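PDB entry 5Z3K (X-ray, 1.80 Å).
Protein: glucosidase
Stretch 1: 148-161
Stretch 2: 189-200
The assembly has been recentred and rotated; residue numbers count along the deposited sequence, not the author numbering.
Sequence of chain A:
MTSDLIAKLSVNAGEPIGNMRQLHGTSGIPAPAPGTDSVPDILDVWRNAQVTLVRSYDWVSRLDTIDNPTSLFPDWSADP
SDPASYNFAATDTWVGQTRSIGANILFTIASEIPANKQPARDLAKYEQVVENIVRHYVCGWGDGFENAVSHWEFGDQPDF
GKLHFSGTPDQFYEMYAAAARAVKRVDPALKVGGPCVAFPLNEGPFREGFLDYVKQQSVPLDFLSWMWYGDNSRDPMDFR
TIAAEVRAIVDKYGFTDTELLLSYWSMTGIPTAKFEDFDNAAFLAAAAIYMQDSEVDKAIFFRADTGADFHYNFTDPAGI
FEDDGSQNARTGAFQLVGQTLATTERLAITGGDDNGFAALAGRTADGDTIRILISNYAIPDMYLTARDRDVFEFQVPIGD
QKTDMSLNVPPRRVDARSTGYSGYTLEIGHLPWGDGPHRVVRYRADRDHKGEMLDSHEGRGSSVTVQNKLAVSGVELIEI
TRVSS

Stretch 1, residues 148-161: AVSHWEFGDQPDFG
Stretch 2 (189-200) ALKVGGPCVAFP

Two strands of one chain lie side by side and run the same way. Strand 151-154 pairs in parallel with strand 191-197, with axes 4.7 Å apart at closest approach and N-to-C directions 32° apart. His151 sits opposite Lys191, Trp152 opposite Val192 and Glu153 opposite Gly193; the CA atoms are 4.8 Å apart for His151 and Lys191, 4.7 Å for Trp152 and Val192, and 5.1 Å for Glu153 and Gly193. All lie in extended conformation. About 878 Å² is buried, both sides summed.

The ladder has four rungs. Lys191 N donates to Ser150 O (3.1 Å), Trp152 N to Lys191 O (2.8 Å), Gly193 N to Trp152 O (3.0 Å) and Phe154 N to Gly193 O (2.9 Å). CA-H...O contacts fill the gaps: Val192 CA lies 3.2 Å from Trp152 O, and Glu153 CA 3.4 Å from Gly193 O. At the first rung, a water also donates to Ser150 O (3.1 Å) and to Ala189 O (2.7 Å).

His151, Lys191 and Glu153 share one face of the sheet. The His151 ring (chi1 m, chi2 68°) takes Lys191 CB over its face, 3.9 Å from the ring centroid. Lys191 is m, m, t, t, and its end leads away. Ser150 (p) holds the ring from its own stretch, with OG 2.7 Å from His151 ND1.

Trp152 and Val192 share the other face. Trp152 is m with chi2 84°. Leu190 (m, t) fits at the indole edge, its CD2 4.0 Å from Trp152 NE1. The same methyl reaches the backbone, with Leu190 CD2 3.2 Å from Val149 O. Val192 (p) sets CG2 4.4 Å from Trp152 CB.

Past the ladder the shape depends on glycine. Gly194 has phi/psi 168/-168; a CB there would clash with Phe154 O. At Gly155 (117/154) a CB would point toward stretch 2 and strike Pro195 O. The peptide bond before Pro195 is cis. Phe154 O lies 3.4 Å from Pro195 CA, but Phe154 O and Pro195 O are buried without a hydrogen-bonding partner.

Cys196 is the main bump here. Its phi/psi are 66/63, its chi1 is t, and its CB points toward stretch 1. CB lies 3.5 Å from both Gly155 O and Glu153 OE1, and 3.7 Å from Asp156 CA. Glu153 (t, t, chi3 -146°) reaches it along an extended chain. Gln157 (50/54) follows, and its N donates to Cys196 O (2.9 Å).

A type I turn runs from Gln157 to Phe160, closed by Phe160 N to Gln157 O (3.1 Å). Pro158 packs on Pro195, CG to CB 4.2 Å. The CA-to-CB bond of Asp159 (p, chi2 -25°) points toward stretch 2, and its carboxylate accepts two consecutive backbone amides. Asp159 OD1 takes Ala198 N (2.9 Å), and Asp159 OD2 takes Phe199 N (3.0 Å). Ala198 CB points toward stretch 1 and packs 3.7 Å from Gln157 CB and 4.2 Å from Phe160 CD1. Phe160 (t, chi2 78°) and Phe199 (m, chi2 -38°) meet rim to rim, centroids 5.5 Å apart and planes at 42°; Phe160 CD1 lies 3.3 Å from Phe199 CZ.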

ATOM      1  N   ALA A 148     -16.300 -10.419  -3.942  1.00 16.66           N
ATOM      2  CA  ALA A 148     -14.851 -10.569  -3.949  1.00 17.94           C
ATOM      3  C   ALA A 148     -14.107  -9.243  -3.993  1.00 15.86           C
ATOM      4  O   ALA A 148     -12.941  -9.193  -3.588  1.00 15.53           O
ATOM      5  CB  ALA A 148     -14.410 -11.440  -5.131  1.00 13.08           C
ATOM      6  N   VAL A 149     -14.742  -8.170  -4.458  1.00 15.94           N
ATOM      7  CA  VAL A 149     -14.076  -6.885  -4.665  1.00 14.26           C
ATOM      8  C   VAL A 149     -14.881  -5.816  -3.946  1.00 16.91           C
ATOM      9  O   VAL A 149     -15.987  -5.465  -4.385  1.00 18.94           O
ATOM     10  CB  VAL A 149     -13.932  -6.550  -6.158  1.00 17.10           C
ATOM     11  CG1 VAL A 149     -13.246  -5.211  -6.339  1.00 14.48           C
ATOM     12  CG2 VAL A 149     -13.157  -7.638  -6.851  1.00 15.06           C
ATOM     13  N   SER A 150     -14.314  -5.262  -2.870  1.00 14.32           N
ATOM     14  CA  SER A 150     -15.015  -4.273  -2.065  1.00 17.15           C
ATOM     15  C   SER A 150     -14.774  -2.840  -2.522  1.00 21.12           C
ATOM     16  O   SER A 150     -15.588  -1.962  -2.214  1.00 20.27           O
ATOM     17  CB  SER A 150     -14.594  -4.400  -0.598  1.00 15.75           C
ATOM     18  OG  SER A 150     -13.213  -4.106  -0.455  1.00 18.85           O
ATOM     19  N   HIS A 151     -13.686  -2.587  -3.239  1.00 16.49           N
ATOM     20  CA  HIS A 151     -13.274  -1.245  -3.608  1.00 18.62           C
ATOM     21  C   HIS A 151     -13.006  -1.190  -5.102  1.00 17.42           C
ATOM     22  O   HIS A 151     -12.314  -2.058  -5.642  1.00 12.70           O
ATOM     23  CB  HIS A 151     -12.019  -0.844  -2.834  1.00 18.41           C
ATOM     24  CG  HIS A 151     -12.279  -0.488  -1.406  1.00 17.71           C
ATOM     25  ND1 HIS A 151     -12.681  -1.418  -0.470  1.00 22.35           N
ATOM     26  CD2 HIS A 151     -12.201   0.696  -0.752  1.00 20.02           C
ATOM     27  CE1 HIS A 151     -12.838  -0.821   0.699  1.00 22.54           C
ATOM     28  NE2 HIS A 151     -12.550   0.461   0.556  1.00 23.76           N
ATOM     29  N   TRP A 152     -13.546  -0.169  -5.764  1.00 13.45           N
ATOM     30  CA  TRP A 152     -13.404   0.010  -7.202  1.00 15.48           C
ATOM     31  C   TRP A 152     -12.806   1.385  -7.463  1.00 14.94           C
ATOM     32  O   TRP A 152     -13.406   2.413  -7.113  1.00 15.35           O
ATOM     33  CB  TRP A 152     -14.754  -0.178  -7.905  1.00 13.91           C
ATOM     34  CG  TRP A 152     -15.247  -1.592  -7.788  1.00 14.53           C
ATOM     35  CD1 TRP A 152     -15.937  -2.139  -6.743  1.00 17.37           C
ATOM     36  CD2 TRP A 152     -15.041  -2.653  -8.726  1.00 11.80           C
ATOM     37  NE1 TRP A 152     -16.198  -3.470  -6.989  1.00 12.61           N
ATOM     38  CE2 TRP A 152     -15.655  -3.807  -8.198  1.00 16.83           C
ATOM     39  CE3 TRP A 152     -14.408  -2.736  -9.970  1.00 14.61           C
ATOM     40  CZ2 TRP A 152     -15.658  -5.029  -8.871  1.00 14.54           C
ATOM     41  CZ3 TRP A 152     -14.412  -3.957 -10.637  1.00 14.41           C
ATOM     42  CH2 TRP A 152     -15.031  -5.085 -10.081  1.00 16.58           C
ATOM     43  N   GLU A 153     -11.617   1.398  -8.054  1.00 15.25           N
ATOM     44  CA  GLU A 153     -10.885   2.625  -8.317  1.00 14.81           C
ATOM     45  C   GLU A 153     -10.940   2.940  -9.800  1.00 14.71           C
ATOM     46  O   GLU A 153     -10.650   2.077 -10.639  1.00 14.94           O
ATOM     47  CB  GLU A 153      -9.421   2.508  -7.873  1.00 14.89           C
ATOM     48  CG  GLU A 153      -8.586   3.793  -8.090  1.00 16.69           C
ATOM     49  CD  GLU A 153      -7.132   3.620  -7.675  1.00 14.88           C
ATOM     50  OE1 GLU A 153      -6.516   4.594  -7.177  1.00 15.37           O
ATOM     51  OE2 GLU A 153      -6.608   2.497  -7.841  1.00 17.69           O
ATOM     52  N   PHE A 154     -11.270   4.179 -10.125  1.00 12.33           N
ATOM     53  CA  PHE A 154     -11.165   4.658 -11.497  1.00 12.82           C
ATOM     54  C   PHE A 154      -9.987   5.610 -11.620  1.00 13.30           C
ATOM     55  O   PHE A 154      -9.979   6.678 -11.000  1.00 14.56           O
ATOM     56  CB  PHE A 154     -12.435   5.362 -11.976  1.00 12.68           C
ATOM     57  CG  PHE A 154     -12.327   5.825 -13.408  1.00 14.04           C
ATOM     58  CD1 PHE A 154     -12.623   4.960 -14.450  1.00 13.06           C
ATOM     59  CD2 PHE A 154     -11.871   7.101 -13.710  1.00 16.06           C
ATOM     60  CE1 PHE A 154     -12.490   5.366 -15.781  1.00 15.43           C
ATOM     61  CE2 PHE A 154     -11.737   7.520 -15.032  1.00 13.92           C
ATOM     62  CZ  PHE A 154     -12.037   6.641 -16.066  1.00 13.38           C
ATOM     63  N   GLY A 155      -9.018   5.245 -12.451  1.00 13.83           N
ATOM     64  CA  GLY A 155      -7.923   6.142 -12.759  1.00 13.53           C
ATOM     65  C   GLY A 155      -6.552   5.646 -12.337  1.00 14.43           C
ATOM     66  O   GLY A 155      -6.420   4.855 -11.398  1.00 14.54           O
ATOM     67  N   ASP A 156      -5.519   6.126 -13.024  1.00 14.40           N
ATOM     68  CA  ASP A 156      -4.146   5.927 -12.575  1.00 15.08           C
ATOM     69  C   ASP A 156      -3.313   7.075 -13.126  1.00 14.78           C
ATOM     70  O   ASP A 156      -3.035   7.109 -14.325  1.00 16.18           O
ATOM     71  CB  ASP A 156      -3.601   4.570 -13.025  1.00 14.82           C
ATOM     72  CG  ASP A 156      -2.232   4.277 -12.434  1.00 15.97           C
ATOM     73  OD1 ASP A 156      -1.231   4.711 -13.037  1.00 15.55           O
ATOM     74  OD2 ASP A 156      -2.151   3.627 -11.364  1.00 14.00           O
ATOM     75  N   GLN A 157      -2.923   8.011 -12.251  1.00 15.01           N
ATOM     76  CA  GLN A 157      -2.048   9.123 -12.601  1.00 15.02           C
ATOM     77  C   GLN A 157      -2.493   9.884 -13.860  1.00 15.44           C
ATOM     78  O   GLN A 157      -1.703  10.067 -14.785  1.00 16.28           O
ATOM     79  CB  GLN A 157      -0.616   8.634 -12.769  1.00 17.88           C
ATOM     80  CG  GLN A 157      -0.301   7.447 -11.891  1.00 20.16           C
ATOM     81  CD  GLN A 157       1.154   7.021 -11.900  1.00 21.28           C
ATOM     82  OE1 GLN A 157       2.060   7.849 -11.856  1.00 20.06           O
ATOM     83  NE2 GLN A 157       1.381   5.713 -11.928  1.00 16.88           N
ATOM     84  N   PRO A 158      -3.747  10.351 -13.911  1.00 15.27           N
ATOM     85  CA  PRO A 158      -4.163  11.158 -15.074  1.00 18.44           C
ATOM     86  C   PRO A 158      -3.405  12.468 -15.194  1.00 20.46           C
ATOM     87  O   PRO A 158      -3.354  13.035 -16.290  1.00 21.20           O
ATOM     88  CB  PRO A 158      -5.659  11.405 -14.820  1.00 17.65           C
ATOM     89  CG  PRO A 158      -5.787  11.338 -13.322  1.00 17.31           C
ATOM     90  CD  PRO A 158      -4.842  10.226 -12.929  1.00 12.31           C
ATOM     91  N   ASP A 159      -2.810  12.966 -14.104  1.00 20.46           N
ATOM     92  CA  ASP A 159      -2.037  14.204 -14.128  1.00 22.24           C
ATOM     93  C   ASP A 159      -0.560  13.973 -14.428  1.00 25.07           C
ATOM     94  O   ASP A 159       0.225  14.927 -14.382  1.00 20.95           O
ATOM     95  CB  ASP A 159      -2.184  14.945 -12.792  1.00 19.34           C
ATOM     96  CG  ASP A 159      -1.907  14.053 -11.580  1.00 21.96           C
ATOM     97  OD1 ASP A 159      -2.058  12.815 -11.687  1.00 17.37           O
ATOM     98  OD2 ASP A 159      -1.538  14.598 -10.513  1.00 19.92           O
ATOM     99  N   PHE A 160      -0.164  12.736 -14.729  1.00 18.30           N
ATOM    100  CA  PHE A 160       1.227  12.414 -15.043  1.00 19.27           C
ATOM    101  C   PHE A 160       1.478  12.709 -16.522  1.00 22.67           C
ATOM    102  O   PHE A 160       1.668  11.815 -17.352  1.00 19.38           O
ATOM    103  CB  PHE A 160       1.525  10.961 -14.698  1.00 20.92           C
ATOM    104  CG  PHE A 160       2.987  10.645 -14.596  1.00 18.46           C
ATOM    105  CD1 PHE A 160       3.704  10.986 -13.467  1.00 29.35           C
ATOM    106  CD2 PHE A 160       3.638   9.982 -15.616  1.00 27.27           C
ATOM    107  CE1 PHE A 160       5.045  10.689 -13.367  1.00 25.49           C
ATOM    108  CE2 PHE A 160       4.981   9.681 -15.517  1.00 25.03           C
ATOM    109  CZ  PHE A 160       5.680  10.037 -14.396  1.00 29.11           C
ATOM    110  N   GLY A 161       1.465  14.004 -16.846  1.00 22.30           N
ATOM    111  CA  GLY A 161       1.488  14.375 -18.247  1.00 25.06           C
ATOM    112  C   GLY A 161       0.310  13.752 -18.974  1.00 20.28           C
ATOM    113  O   GLY A 161      -0.781  13.584 -18.419  1.00 21.43           O
ATOM    114  N   ALA A 189     -23.328  -0.850  -1.407  1.00 22.65           N
ATOM    115  CA  ALA A 189     -22.320  -1.038  -0.368  1.00 26.06           C
ATOM    116  C   ALA A 189     -20.899  -1.022  -0.908  1.00 23.00           C
ATOM    117  O   ALA A 189     -19.954  -0.945  -0.117  1.00 23.25           O
ATOM    118  CB  ALA A 189     -22.567  -2.353   0.374  1.00 22.34           C
ATOM    119  N   LEU A 190     -20.720  -1.104  -2.222  1.00 21.66           N
ATOM    120  CA  LEU A 190     -19.381  -1.055  -2.786  1.00 21.15           C
ATOM    121  C   LEU A 190     -18.811   0.353  -2.685  1.00 21.78           C
ATOM    122  O   LEU A 190     -19.530   1.350  -2.780  1.00 24.34           O
ATOM    123  CB  LEU A 190     -19.400  -1.510  -4.242  1.00 15.69           C
ATOM    124  CG  LEU A 190     -19.866  -2.946  -4.481  1.00 20.97           C
ATOM    125  CD1 LEU A 190     -20.159  -3.149  -5.958  1.00 17.73           C
ATOM    126  CD2 LEU A 190     -18.831  -3.961  -3.978  1.00 19.01           C
ATOM    127  N   LYS A 191     -17.504   0.432  -2.482  1.00 20.25           N
ATOM    128  CA  LYS A 191     -16.816   1.713  -2.419  1.00 21.61           C
ATOM    129  C   LYS A 191     -16.227   2.018  -3.787  1.00 21.96           C
ATOM    130  O   LYS A 191     -15.603   1.147  -4.405  1.00 18.88           O
ATOM    131  CB  LYS A 191     -15.718   1.697  -1.356  1.00 21.57           C
ATOM    132  CG  LYS A 191     -16.205   1.337   0.042  1.00 22.63           C
ATOM    133  CD  LYS A 191     -17.396   2.183   0.458  1.00 26.89           C
ATOM    134  CE  LYS A 191     -17.850   1.824   1.868  1.00 32.71           C
ATOM    135  NZ  LYS A 191     -19.262   2.224   2.119  1.00 36.63           N
ATOM    136  N   VAL A 192     -16.450   3.242  -4.267  1.00 14.45           N
ATOM    137  CA  VAL A 192     -15.890   3.691  -5.533  1.00 14.48           C
ATOM    138  C   VAL A 192     -15.139   4.989  -5.279  1.00 15.09           C
ATOM    139  O   VAL A 192     -15.525   5.798  -4.427  1.00 15.52           O
ATOM    140  CB  VAL A 192     -16.984   3.860  -6.627  1.00 19.37           C
ATOM    141  CG1 VAL A 192     -17.919   5.054  -6.319  1.00 17.62           C
ATOM    142  CG2 VAL A 192     -16.355   3.968  -8.030  1.00 14.83           C
ATOM    143  N   GLY A 193     -14.043   5.173  -6.003  1.00 15.97           N
ATOM    144  CA  GLY A 193     -13.245   6.366  -5.822  1.00 16.35           C
ATOM    145  C   GLY A 193     -12.176   6.481  -6.888  1.00 14.00           C
ATOM    146  O   GLY A 193     -12.149   5.724  -7.856  1.00 15.39           O
ATOM    147  N   GLY A 194     -11.299   7.459  -6.697  1.00 15.07           N
ATOM    148  CA  GLY A 194     -10.304   7.818  -7.682  1.00 12.64           C
ATOM    149  C   GLY A 194      -9.693   9.136  -7.266  1.00 12.53           C
ATOM    150  O   GLY A 194      -9.928   9.604  -6.153  1.00 12.55           O
ATOM    151  N   PRO A 195      -8.919   9.779  -8.148  1.00 15.45           N
ATOM    152  CA  PRO A 195      -8.540   9.386  -9.505  1.00 13.48           C
ATOM    153  C   PRO A 195      -7.117   8.875  -9.566  1.00 13.01           C
ATOM    154  O   PRO A 195      -6.570   8.750 -10.655  1.00 14.98           O
ATOM    155  CB  PRO A 195      -8.648  10.700 -10.267  1.00 19.42           C
ATOM    156  CG  PRO A 195      -8.089  11.682  -9.252  1.00 16.73           C
ATOM    157  CD  PRO A 195      -8.543  11.181  -7.888  1.00 18.28           C
ATOM    158  N   CYS A 196      -6.519   8.622  -8.400  1.00 14.46           N
ATOM    159  CA  CYS A 196      -5.114   8.242  -8.278  1.00 16.52           C
ATOM    160  C   CYS A 196      -4.215   9.391  -8.716  1.00 15.34           C
ATOM    161  O   CYS A 196      -3.447   9.270  -9.675  1.00 14.92           O
ATOM    162  CB  CYS A 196      -4.793   6.964  -9.064  1.00 14.92           C
ATOM    163  SG  CYS A 196      -3.131   6.315  -8.688  1.00 16.65           S
ATOM    164  N   VAL A 197      -4.307  10.507  -7.983  1.00 15.92           N
ATOM    165  CA  VAL A 197      -3.485  11.684  -8.236  1.00 18.29           C
ATOM    166  C   VAL A 197      -2.009  11.334  -8.121  1.00 17.87           C
ATOM    167  O   VAL A 197      -1.545  10.853  -7.079  1.00 18.49           O
ATOM    168  CB  VAL A 197      -3.858  12.798  -7.246  1.00 16.53           C
ATOM    169  CG1 VAL A 197      -3.071  14.073  -7.556  1.00 18.69           C
ATOM    170  CG2 VAL A 197      -5.356  13.065  -7.268  1.00 19.27           C
ATOM    171  N   ALA A 198      -1.247  11.622  -9.179  1.00 17.09           N
ATOM    172  CA  ALA A 198       0.189  11.364  -9.147  1.00 16.09           C
ATOM    173  C   ALA A 198       0.955  12.460  -8.420  1.00 19.25           C
ATOM    174  O   ALA A 198       1.988  12.179  -7.803  1.00 17.94           O
ATOM    175  CB  ALA A 198       0.740  11.223 -10.570  1.00 19.19           C
ATOM    176  N   PHE A 199       0.484  13.704  -8.499  1.00 16.00           N
ATOM    177  CA  PHE A 199       1.182  14.867  -7.949  1.00 20.63           C
ATOM    178  C   PHE A 199       0.283  15.553  -6.923  1.00 17.05           C
ATOM    179  O   PHE A 199      -0.250  16.643  -7.182  1.00 17.66           O
ATOM    180  CB  PHE A 199       1.581  15.828  -9.070  1.00 20.51           C
ATOM    181  CG  PHE A 199       2.398  15.184 -10.165  1.00 22.68           C
ATOM    182  CD1 PHE A 199       3.349  14.222  -9.866  1.00 19.17           C
ATOM    183  CD2 PHE A 199       2.218  15.547 -11.485  1.00 22.70           C
ATOM    184  CE1 PHE A 199       4.101  13.631 -10.860  1.00 23.91           C
ATOM    185  CE2 PHE A 199       2.966  14.966 -12.484  1.00 22.98           C
ATOM    186  CZ  PHE A 199       3.910  14.007 -12.174  1.00 26.78           C
ATOM    187  N   PRO A 200       0.110  14.954  -5.733  1.00 19.01           N
ATOM    188  CA  PRO A 200      -0.953  15.415  -4.818  1.00 18.21           C
ATOM    189  C   PRO A 200      -0.728  16.784  -4.198  1.00 16.61           C
ATOM    190  O   PRO A 200      -1.670  17.310  -3.593  1.00 16.73           O
ATOM    191  CB  PRO A 200      -0.981  14.335  -3.728  1.00 18.81           C
ATOM    192  CG  PRO A 200       0.390  13.725  -3.772  1.00 19.10           C
ATOM    193  CD  PRO A 200       0.792  13.750  -5.221  1.00 17.91           C
TER
HETATM  194  O   HOH W   1     -17.562  -2.235   0.175  1.00 26.78           O